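Local coordinates for TRAP dicarboxylate ABC transporter, substrate-binding protein (Roseobacter denitrificans, PDB 4OVQ) that binds beta-D-glucuronate in the cleft between its two lobes and probably delivers such sugar acids to a TRAP transporter as its periplasmic solute-binding protein, at residues A[136-141]-A[234-239]; A[143-148]-A[226-231]; A[156-161]-A[179-184]. All coordinates share one frame; numbering follows the deposited sequence.

Contact 1 of 3, residues A[136-141]-A[234-239]; sequences QPLAWY and ECICIN. With BDP (beta-D-glucopyranuronic acid), chain C.
Ile236 runs its CG1-CD1 branch obliquely past the phenol end of Tyr141, CD1 lying 3.6 Å from CE1 of the tyrosine and about as near its hydroxyl oxygen. Both side chains stand on the face of the sheet that also carries Glu234, and the Tyr141 hydroxyl continues past the isoleucine to bond with Ser261. Farther along, Ile238 CG2 sits against the fork of Leu138, with CD2 3.9 Å from it. On the other face the six-membered part of the Trp140 indole comes obliquely against Cys235, CE3 to CB 3.9 Å, while its edge meets Glu234 O in the ring plane.

The backbones run antiparallel, with an angle of 155° between the strand segments. Tyr141 and Glu234 exchange two bonds, one from Tyr141 N to Glu234 O at 2.8 Å, and Leu138 N bonds Ile236 O. From this pairing the Glu234 chain extends beyond CG to the sugar, where OE2 accepts the O2 hydroxyl of the glucuronate at 2.5 Å. Asn88 also bonds OE2 and Asn86 OE1, so each oxygen has a protein partner and rotation is probably fixed. An edge-strand pair of a mixed sheet thus ends in the sugar pocket, as expected of a periplasmic solute-binding fold.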
# COMPACT_ATOMS: atom_id res chain seq x y z
N GLN A 136 -1.52 15.81 2.33
CA GLN A 136 -2.57 15.92 1.32
C GLN A 136 -2.42 14.85 0.21
O GLN A 136 -1.42 14.85 -0.51
CB GLN A 136 -2.48 17.32 0.71
CG GLN A 136 -3.25 17.55 -0.54
CD GLN A 136 -4.64 17.90 -0.23
OE1 GLN A 136 -4.90 18.84 0.53
NE2 GLN A 136 -5.57 17.11 -0.75
N PRO A 137 -3.38 13.92 0.07
CA PRO A 137 -3.30 13.06 -1.11
C PRO A 137 -3.74 13.80 -2.38
O PRO A 137 -4.68 14.57 -2.34
CB PRO A 137 -4.27 11.92 -0.78
CG PRO A 137 -5.31 12.63 0.05
CD PRO A 137 -4.57 13.62 0.90
N LEU A 138 -2.98 13.61 -3.44
CA LEU A 138 -3.19 14.24 -4.74
C LEU A 138 -3.76 13.31 -5.78
O LEU A 138 -4.44 13.77 -6.69
CB LEU A 138 -1.88 14.79 -5.27
CG LEU A 138 -1.20 15.86 -4.42
CD1 LEU A 138 0.18 16.15 -5.01
CD2 LEU A 138 -2.04 17.15 -4.35
N ALA A 139 -3.52 12.01 -5.66
CA ALA A 139 -4.03 11.01 -6.57
C ALA A 139 -3.81 9.64 -5.97
O ALA A 139 -2.98 9.48 -5.07
CB ALA A 139 -3.34 11.11 -7.92
N TRP A 140 -4.56 8.66 -6.46
CA TRP A 140 -4.49 7.31 -5.96
C TRP A 140 -3.76 6.36 -6.96
O TRP A 140 -4.05 6.33 -8.17
CB TRP A 140 -5.90 6.74 -5.71
CG TRP A 140 -6.78 7.54 -4.80
CD1 TRP A 140 -7.95 8.16 -5.14
CD2 TRP A 140 -6.59 7.78 -3.41
NE1 TRP A 140 -8.47 8.80 -4.05
CE2 TRP A 140 -7.68 8.56 -2.96
CE3 TRP A 140 -5.61 7.41 -2.48
CZ2 TRP A 140 -7.80 9.00 -1.64
CZ3 TRP A 140 -5.75 7.84 -1.16
CH2 TRP A 140 -6.83 8.63 -0.76
N TYR A 141 -2.87 5.54 -6.43
CA TYR A 141 -2.19 4.51 -7.19
C TYR A 141 -2.71 3.13 -6.83
O TYR A 141 -3.14 2.89 -5.69
CB TYR A 141 -0.70 4.53 -6.84
CG TYR A 141 0.21 5.51 -7.54
CD1 TYR A 141 -0.25 6.47 -8.44
CD2 TYR A 141 1.58 5.44 -7.30
CE1 TYR A 141 0.64 7.35 -9.06
CE2 TYR A 141 2.47 6.29 -7.90
CZ TYR A 141 2.01 7.23 -8.78
OH TYR A 141 2.93 8.07 -9.38
N GLU A 234 -2.51 3.22 -2.75
CA GLU A 234 -1.45 4.14 -2.41
C GLU A 234 -1.84 5.50 -2.89
O GLU A 234 -2.83 5.67 -3.59
CB GLU A 234 -0.12 3.69 -3.03
CG GLU A 234 0.16 2.19 -2.89
CD GLU A 234 1.62 1.85 -2.90
OE1 GLU A 234 2.41 2.64 -3.45
OE2 GLU A 234 1.93 0.76 -2.36
N CYS A 235 -1.05 6.49 -2.51
CA CYS A 235 -1.28 7.81 -3.00
C CYS A 235 0.04 8.49 -3.41
O CYS A 235 1.12 8.04 -3.03
CB CYS A 235 -1.99 8.65 -1.94
SG CYS A 235 -0.94 9.00 -0.49
N ILE A 236 -0.09 9.55 -4.18
CA ILE A 236 0.89 10.59 -4.27
C ILE A 236 0.50 11.59 -3.19
O ILE A 236 -0.65 12.09 -3.25
CB ILE A 236 0.88 11.28 -5.67
CG1 ILE A 236 1.07 10.25 -6.81
CG2 ILE A 236 1.94 12.39 -5.74
CD1 ILE A 236 1.06 10.86 -8.19
N CYS A 237 1.41 11.87 -2.24
CA CYS A 237 1.22 12.60 -0.95
C CYS A 237 2.04 13.90 -1.08
O CYS A 237 3.15 13.87 -1.61
CB CYS A 237 1.73 11.77 0.35
SG CYS A 237 1.14 12.36 1.85
N ILE A 238 1.50 15.03 -0.63
CA ILE A 238 2.30 16.25 -0.47
C ILE A 238 2.07 16.82 0.93
O ILE A 238 0.96 16.82 1.47
CB ILE A 238 1.99 17.35 -1.57
CG1 ILE A 238 2.99 18.52 -1.52
CG2 ILE A 238 0.55 17.83 -1.48
CD1 ILE A 238 2.95 19.44 -2.74
N ASN A 239 3.15 17.38 1.48
CA ASN A 239 3.07 18.15 2.70
C ASN A 239 2.05 19.28 2.51
O ASN A 239 2.15 20.03 1.54
CB ASN A 239 4.44 18.70 3.01
CG ASN A 239 4.42 19.69 4.12
OD1 ASN A 239 4.28 20.90 3.89
ND2 ASN A 239 4.48 19.18 5.34
C1 BDP C . 4.15 -2.74 -1.14
C2 BDP C . 3.92 -1.25 -1.10
C3 BDP C . 5.09 -0.66 -0.45
C4 BDP C . 5.25 -1.21 0.93
C5 BDP C . 5.39 -2.71 0.89
C6 BDP C . 5.50 -3.35 2.28
O2 BDP C . 3.88 -0.82 -2.50
O3 BDP C . 4.75 0.77 -0.29
O4 BDP C . 6.45 -0.60 1.58
O5 BDP C . 4.28 -3.30 0.21
O6A BDP C . 6.13 -2.73 3.19
O1 BDP C . 3.09 -3.44 -1.72
O6B BDP C . 5.08 -4.53 2.34

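Contact 2 of 3, residues A[143-148]-A[226-231]; sequences AGARSF and LSQHLI. With BDP (beta-D-glucopyranuronic acid), chain C.
Arg146 N donates to Leu230 O at 2.8 Å in a nearly straight bond, 175° at the hydrogen, while the Arg146 side chain reaches away to the ligand. The bend at chi3 (66°) turns the guanidinium so that its edge faces the sugar: NH1 gives a bond of 3.0 Å to the ring oxygen O5, and NH2 one of 3.0 Å to the carboxylate oxygen O6B. Glu206 holds NE in a salt bridge and also bonds His229 NE2, so one acidic group orients both neighbours and probably tempers the positive charge of the arginine.

A second polar cluster involves the serines. Ser147 OG accepts Gln228 N at 2.9 Å, and Ser227 OG accepts Phe148 N at 3.2 Å while sharing a hydrogen bond with His229 ND1. The imidazole, pinned at both nitrogens, has Arg146 O over one face, 3.4 Å above its plane, and Phe148 against the other. Those two rings are inclined by 31°, and His229 CE1 sits over the centre of the phenyl group.

Outward, Leu230 CB packs on Arg146 CD, and Ala145 CB touches Ile231 CG1 at 3.8 Å. An irregular antiparallel strand pair thereby presents Arg146, one of two arginines, with Arg167, that bind the glucuronate, as in the pockets of TRAP solute-binding proteins for acidic ligands.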
# COMPACT_ATOMS: atom_id res chain seq x y z
N ALA A 143 -2.08 -0.82 -6.02
CA ALA A 143 -1.08 -1.77 -5.51
C ALA A 143 -1.68 -3.16 -5.42
O ALA A 143 -1.17 -4.03 -4.70
CB ALA A 143 -0.52 -1.35 -4.15
N GLY A 144 -2.75 -3.39 -6.18
CA GLY A 144 -3.36 -4.69 -6.24
C GLY A 144 -3.82 -5.25 -4.92
O GLY A 144 -4.12 -4.53 -3.98
N ALA A 145 -3.98 -6.58 -4.91
CA ALA A 145 -4.25 -7.32 -3.68
C ALA A 145 -2.98 -7.98 -3.15
O ALA A 145 -2.16 -8.50 -3.92
CB ALA A 145 -5.30 -8.37 -3.91
N ARG A 146 -2.86 -8.00 -1.82
CA ARG A 146 -1.78 -8.66 -1.12
C ARG A 146 -2.18 -10.10 -0.72
O ARG A 146 -3.27 -10.32 -0.22
CB ARG A 146 -1.42 -7.86 0.15
CG ARG A 146 -1.10 -6.42 -0.11
CD ARG A 146 -0.89 -5.63 1.18
NE ARG A 146 0.28 -6.02 1.95
CZ ARG A 146 1.45 -5.38 1.93
NH1 ARG A 146 1.66 -4.38 1.08
NH2 ARG A 146 2.42 -5.80 2.70
N SER A 147 -1.27 -11.03 -0.95
CA SER A 147 -1.45 -12.44 -0.60
C SER A 147 -0.22 -13.01 0.09
O SER A 147 0.88 -12.49 -0.06
CB SER A 147 -1.71 -13.26 -1.86
OG SER A 147 -2.96 -12.93 -2.44
N PHE A 148 -0.42 -14.12 0.81
CA PHE A 148 0.64 -14.73 1.59
C PHE A 148 1.67 -15.44 0.74
O PHE A 148 1.36 -16.07 -0.27
CB PHE A 148 0.07 -15.77 2.57
CG PHE A 148 -0.77 -15.19 3.67
CD1 PHE A 148 -0.21 -14.36 4.62
CD2 PHE A 148 -2.13 -15.49 3.77
CE1 PHE A 148 -0.99 -13.84 5.64
CE2 PHE A 148 -2.89 -14.97 4.77
CZ PHE A 148 -2.31 -14.13 5.71
N LEU A 226 -2.98 -17.29 -2.90
CA LEU A 226 -3.83 -16.16 -3.26
C LEU A 226 -4.97 -15.89 -2.29
O LEU A 226 -6.15 -15.97 -2.63
CB LEU A 226 -4.39 -16.34 -4.68
CG LEU A 226 -3.31 -16.21 -5.76
CD1 LEU A 226 -3.65 -16.95 -7.03
CD2 LEU A 226 -3.03 -14.75 -6.08
N SER A 227 -4.58 -15.51 -1.07
CA SER A 227 -5.52 -15.12 -0.03
C SER A 227 -6.17 -13.79 -0.36
O SER A 227 -7.30 -13.55 0.00
CB SER A 227 -4.78 -15.01 1.30
OG SER A 227 -3.58 -14.27 1.13
N GLN A 228 -5.42 -12.90 -1.00
CA GLN A 228 -5.94 -11.58 -1.34
C GLN A 228 -6.67 -10.95 -0.15
O GLN A 228 -7.76 -10.41 -0.27
CB GLN A 228 -6.87 -11.70 -2.54
CG GLN A 228 -6.14 -12.21 -3.78
CD GLN A 228 -7.08 -12.45 -4.96
OE1 GLN A 228 -8.24 -12.83 -4.78
NE2 GLN A 228 -6.58 -12.23 -6.17
N HIS A 229 -5.99 -10.98 1.00
CA HIS A 229 -6.56 -10.59 2.29
C HIS A 229 -6.57 -9.09 2.53
O HIS A 229 -7.33 -8.61 3.37
CB HIS A 229 -5.80 -11.28 3.42
CG HIS A 229 -4.32 -11.10 3.33
ND1 HIS A 229 -3.49 -12.07 2.81
CD2 HIS A 229 -3.52 -10.07 3.67
CE1 HIS A 229 -2.24 -11.63 2.82
NE2 HIS A 229 -2.24 -10.41 3.33
N LEU A 230 -5.70 -8.35 1.83
CA LEU A 230 -5.65 -6.90 1.94
C LEU A 230 -5.63 -6.31 0.54
O LEU A 230 -4.88 -6.82 -0.34
CB LEU A 230 -4.40 -6.47 2.71
CG LEU A 230 -4.43 -6.69 4.23
CD1 LEU A 230 -3.03 -6.58 4.85
CD2 LEU A 230 -5.39 -5.72 4.89
N ILE A 231 -6.42 -5.25 0.33
CA ILE A 231 -6.43 -4.50 -0.91
C ILE A 231 -6.31 -3.03 -0.50
O ILE A 231 -7.27 -2.38 -0.11
CB ILE A 231 -7.72 -4.78 -1.71
CG1 ILE A 231 -7.80 -6.26 -2.02
CG2 ILE A 231 -7.74 -3.97 -2.99
CD1 ILE A 231 -9.12 -6.67 -2.73
C1 BDP C . 4.15 -2.74 -1.14
C2 BDP C . 3.92 -1.25 -1.10
C3 BDP C . 5.09 -0.66 -0.45
C4 BDP C . 5.25 -1.21 0.93
C5 BDP C . 5.39 -2.71 0.89
C6 BDP C . 5.50 -3.35 2.28
O2 BDP C . 3.88 -0.82 -2.50
O3 BDP C . 4.75 0.77 -0.29
O4 BDP C . 6.45 -0.60 1.58
O5 BDP C . 4.28 -3.30 0.21
O6A BDP C . 6.13 -2.73 3.19
O1 BDP C . 3.09 -3.44 -1.72
O6B BDP C . 5.08 -4.53 2.34

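Contact 3 of 3, residues A[156-161]-A[179-184]; sequences NTPADV and AELGGN
Val161 and Leu181 form the dense part of this contact. CG1 of the valine, anti to the backbone N (chi1 -176°), lies against Leu181 CB at 3.8 Å, and Val161 CB comes 3.6 Å from Leu181 O. The two side chains are angled across each other, both buried. Beside them Val161 O approaches the CA of Gly183 at 3.4 Å, so that the glycine backbone lies directly against the valine. Gly182, with positive phi, closes helix 172-180 in a Schellman motif, and Gly183 follows beside Val161.

Toward Pro158 the packing is thinner. Pro158 CB touches Leu181 CD2 at 4.1 Å, a single methyl against one ring carbon, and Phe296 of helix 294-298 covers both residues. Pro158 O and Leu181 O stand 3.3 Å apart as two acceptors, and Pro158 O instead takes Val161 N within its own turn. Beyond lies the more exposed side, where Thr157 and Ala159 are open to solvent. There Asp160 OD2 receives two amides, Asn156 N at 2.7 Å through its anti lone pair and Thr157 N from above the carboxylate plane. The turn is therefore shaped by its own hydrogen bonds, whereas its attachment to the helix end rests on apolar contact and close backbone packing.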
# COMPACT_ATOMS: atom_id res chain seq x y z
N ASN A 156 -3.93 -22.92 2.66
CA ASN A 156 -5.29 -23.06 2.15
C ASN A 156 -6.35 -22.78 3.20
O ASN A 156 -7.47 -22.41 2.86
CB ASN A 156 -5.51 -24.46 1.56
CG ASN A 156 -4.84 -24.62 0.23
OD1 ASN A 156 -5.31 -24.09 -0.78
ND2 ASN A 156 -3.71 -25.31 0.23
N THR A 157 -5.99 -22.95 4.46
CA THR A 157 -6.91 -22.70 5.56
C THR A 157 -6.17 -21.96 6.65
O THR A 157 -4.93 -21.97 6.68
CB THR A 157 -7.50 -24.02 6.12
OG1 THR A 157 -6.53 -24.69 6.93
CG2 THR A 157 -7.92 -24.92 4.98
N PRO A 158 -6.90 -21.27 7.54
CA PRO A 158 -6.27 -20.63 8.69
C PRO A 158 -5.36 -21.57 9.47
O PRO A 158 -4.34 -21.13 9.98
CB PRO A 158 -7.46 -20.19 9.55
CG PRO A 158 -8.53 -19.89 8.54
CD PRO A 158 -8.33 -20.90 7.42
N ALA A 159 -5.72 -22.85 9.58
CA ALA A 159 -4.87 -23.82 10.23
C ALA A 159 -3.44 -23.83 9.67
O ALA A 159 -2.50 -24.09 10.41
CB ALA A 159 -5.47 -25.22 10.12
N ASP A 160 -3.28 -23.55 8.38
CA ASP A 160 -1.94 -23.54 7.78
C ASP A 160 -1.06 -22.37 8.24
O ASP A 160 0.15 -22.40 8.06
CB ASP A 160 -2.04 -23.51 6.26
CG ASP A 160 -2.68 -24.75 5.70
OD1 ASP A 160 -2.42 -25.84 6.26
OD2 ASP A 160 -3.45 -24.62 4.72
N VAL A 161 -1.68 -21.36 8.84
CA VAL A 161 -0.95 -20.18 9.31
C VAL A 161 -0.55 -20.36 10.78
O VAL A 161 0.31 -19.65 11.30
CB VAL A 161 -1.82 -18.89 9.14
CG1 VAL A 161 -1.04 -17.64 9.53
CG2 VAL A 161 -2.30 -18.74 7.70
N ALA A 179 -2.42 -12.71 14.12
CA ALA A 179 -2.67 -13.37 15.39
C ALA A 179 -4.00 -14.14 15.34
O ALA A 179 -4.11 -15.25 15.90
CB ALA A 179 -2.65 -12.36 16.53
N GLU A 180 -4.99 -13.61 14.61
CA GLU A 180 -6.30 -14.29 14.54
C GLU A 180 -6.32 -15.51 13.59
O GLU A 180 -7.25 -16.34 13.60
CB GLU A 180 -7.40 -13.28 14.16
CG GLU A 180 -7.50 -12.13 15.16
CD GLU A 180 -7.96 -12.58 16.54
OE1 GLU A 180 -8.59 -13.66 16.64
OE2 GLU A 180 -7.68 -11.87 17.53
N LEU A 181 -5.27 -15.63 12.77
CA LEU A 181 -5.06 -16.80 11.96
C LEU A 181 -4.12 -17.75 12.68
O LEU A 181 -3.73 -18.77 12.13
CB LEU A 181 -4.50 -16.40 10.59
CG LEU A 181 -5.40 -15.48 9.74
CD1 LEU A 181 -4.67 -15.04 8.48
CD2 LEU A 181 -6.70 -16.19 9.38
N GLY A 182 -3.74 -17.38 13.90
CA GLY A 182 -2.89 -18.21 14.75
C GLY A 182 -1.41 -18.09 14.47
O GLY A 182 -0.62 -18.85 14.99
N GLY A 183 -1.04 -17.12 13.64
CA GLY A 183 0.36 -16.91 13.35
C GLY A 183 1.00 -15.97 14.35
O GLY A 183 0.35 -15.45 15.27
N ASN A 184 2.29 -15.74 14.16
CA ASN A 184 3.04 -14.86 15.01
C ASN A 184 3.54 -13.72 14.12
O ASN A 184 4.42 -13.88 13.26
CB ASN A 184 4.20 -15.59 15.67
CG ASN A 184 3.74 -16.75 16.53
OD1 ASN A 184 2.98 -16.57 17.49
ND2 ASN A 184 4.18 -17.95 16.19

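In the fold
The three contacts are nested along the chain: 156-161 with 179-184 falls inside the loop closed by contact 2, which itself lies inside that closed by contact 1. Contact 1 belongs to the five-stranded mixed sheet and contact 2 to the four-stranded one, their centres 21 Å apart on opposite sides of the chain's centre. Strands 135-141 and 146-150 are consecutive, as are 223-230 and 234-239, so two crossings link the sheets at the glucuronate, which both contacts touch. Contact 3 lies about 15 Å from contact 2, centre to centre, and meets it where Leu181 packs on Phe148, which puts it in the same lobe, beyond the first shell of the sugar.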